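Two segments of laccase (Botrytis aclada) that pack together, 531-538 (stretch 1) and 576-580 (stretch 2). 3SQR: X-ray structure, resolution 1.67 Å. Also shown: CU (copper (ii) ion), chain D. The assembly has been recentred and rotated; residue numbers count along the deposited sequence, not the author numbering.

Stretch 1 531-538: HASEGLAM
Stretch 2, residues 576-580: DDSGI

Stretch 1 ends a helix (531-533), turns through 534-536 and enters a strand at A537; stretch 2, the chain's C-terminus, has no regular structure through D577, S578 and G579. The register is fixed by S533 and S578, whose CA atoms lie 4.9 Å apart. The contact buries 278 Å² over both sides, with S533 (70 Å²) and I580 (66 Å²) covered most.

Three hydrogen bonds join the stretches, two using carbonyls at the helix end. S578 N donates to S533 O (2.8 Å, 139°), while S578 OG, with chi1 at 60° (p), donates to A532 O at 2.7 Å. A532 O thus accepts both G535 N (3.0 Å) and S578 OG, while L536 N donates to H531 O at 3.0 Å. Third, S533 OG (chi1 -84°, m) donates to D577 OD2 at 2.7 Å. D577 points toward stretch 1 with chi1 69° (p) and chi2 6°; its other oxygen, OD1, accepts G579 N at 3.0 Å (151°). A weak bond runs from I580 N to S578 OG (3.3 Å, 174°). The buried S533 and S578 hydroxyls and D577 carboxylate suit their places because each finds a partner.

The O of water 1 lies 2.8 Å from S533 OG and 2.7 Å from I580 O, within hydrogen-bonding reach of both, and links the stretches.

The apolar contact belongs to I580. Its CA-to-CB bond points sideways, but chi1 58° (p) and chi2 152° (t) bring CD1 to 3.5 Å from A537 CB and 3.9 Å from A532 CB; the short alanines admit this approach.

Backbone angles of 82/19 at G535 and 102/-16 at G579 would jam a CB against the preceding carbonyl oxygen, which suits glycine at both.

H531 (chi1 -65°, m) faces another task: its ND1 binds CU at 2.0 Å.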

# COMPACT_ATOMS: atom_id res chain seq x y z
N HIS A 531 13.04 -0.11 4.07
CA HIS A 531 13.26 1.31 4.41
C HIS A 531 12.38 1.72 5.56
O HIS A 531 12.84 2.38 6.49
CB HIS A 531 13.01 2.19 3.19
CG HIS A 531 13.99 1.94 2.08
ND1 HIS A 531 13.99 2.65 0.91
CD2 HIS A 531 14.99 1.03 1.96
CE1 HIS A 531 14.96 2.21 0.13
NE2 HIS A 531 15.60 1.23 0.76
N ALA A 532 11.14 1.25 5.57
CA ALA A 532 10.28 1.45 6.73
C ALA A 532 10.90 0.90 7.98
O ALA A 532 10.94 1.56 9.02
CB ALA A 532 8.84 0.82 6.47
N SER A 533 11.39 -0.32 7.90
CA SER A 533 12.02 -0.98 9.05
C SER A 533 13.31 -0.27 9.52
O SER A 533 13.62 -0.26 10.75
CB SER A 533 12.32 -2.41 8.70
OG SER A 533 11.16 -3.17 8.91
N GLU A 534 13.98 0.36 8.56
CA GLU A 534 15.16 1.22 8.75
C GLU A 534 14.84 2.63 9.18
O GLU A 534 15.71 3.49 9.19
CB GLU A 534 16.00 1.17 7.48
CG GLU A 534 16.65 -0.19 7.34
CD GLU A 534 17.01 -0.60 5.95
OE1 GLU A 534 16.94 0.22 5.02
OE2 GLU A 534 17.40 -1.80 5.78
N GLY A 535 13.57 2.91 9.51
CA GLY A 535 13.19 4.16 10.01
C GLY A 535 12.91 5.31 9.07
O GLY A 535 12.85 6.48 9.54
N LEU A 536 12.65 5.06 7.79
CA LEU A 536 12.31 6.12 6.90
C LEU A 536 10.85 6.47 7.03
O LEU A 536 10.01 6.05 6.25
CB LEU A 536 12.60 5.75 5.41
CG LEU A 536 12.96 6.91 4.53
CD1 LEU A 536 13.44 6.42 3.16
CD2 LEU A 536 11.82 7.86 4.35
N ALA A 537 10.57 7.30 8.00
CA ALA A 537 9.23 7.51 8.44
C ALA A 537 9.17 8.69 9.38
O ALA A 537 10.12 8.96 10.09
CB ALA A 537 8.72 6.22 9.14
N MET A 538 8.00 9.32 9.43
CA MET A 538 7.69 10.27 10.44
C MET A 538 6.18 10.17 10.70
O MET A 538 5.52 9.27 10.20
CB MET A 538 8.14 11.65 10.04
CG MET A 538 7.68 12.05 8.67
SD MET A 538 6.02 12.44 8.64
CE MET A 538 6.03 13.96 9.66
N ASP A 576 13.33 -5.25 16.62
CA ASP A 576 14.68 -5.17 16.07
C ASP A 576 14.65 -4.32 14.79
O ASP A 576 15.49 -4.43 13.95
CB ASP A 576 15.37 -6.56 15.92
CG ASP A 576 14.95 -7.31 14.71
OD1 ASP A 576 13.79 -7.05 14.29
OD2 ASP A 576 15.73 -8.13 14.17
N ASP A 577 13.69 -3.42 14.74
CA ASP A 577 13.60 -2.46 13.69
C ASP A 577 12.81 -1.27 14.17
O ASP A 577 12.66 -1.07 15.36
CB ASP A 577 13.06 -3.11 12.39
CG ASP A 577 11.59 -3.53 12.46
OD1 ASP A 577 10.89 -3.26 13.45
OD2 ASP A 577 11.18 -4.19 11.45
N SER A 578 12.33 -0.44 13.26
CA SER A 578 11.68 0.79 13.66
C SER A 578 10.31 0.58 14.37
O SER A 578 9.79 1.49 14.97
CB SER A 578 11.38 1.59 12.41
OG SER A 578 10.53 0.81 11.58
N GLY A 579 9.73 -0.59 14.21
CA GLY A 579 8.43 -0.89 14.76
C GLY A 579 7.30 -0.84 13.76
O GLY A 579 6.20 -1.41 14.03
N ILE A 580 7.54 -0.22 12.59
CA ILE A 580 6.42 -0.02 11.66
C ILE A 580 6.62 -0.90 10.47
O ILE A 580 7.56 -1.75 10.47
CB ILE A 580 6.32 1.45 11.14
CG1 ILE A 580 7.61 1.92 10.44
CG2 ILE A 580 5.78 2.41 12.22
CD1 ILE A 580 7.37 2.98 9.38
OXT ILE A 580 5.90 -0.71 9.47
CU CU D . 12.57 4.05 0.58
O HOH W 1 8.63 -2.48 8.07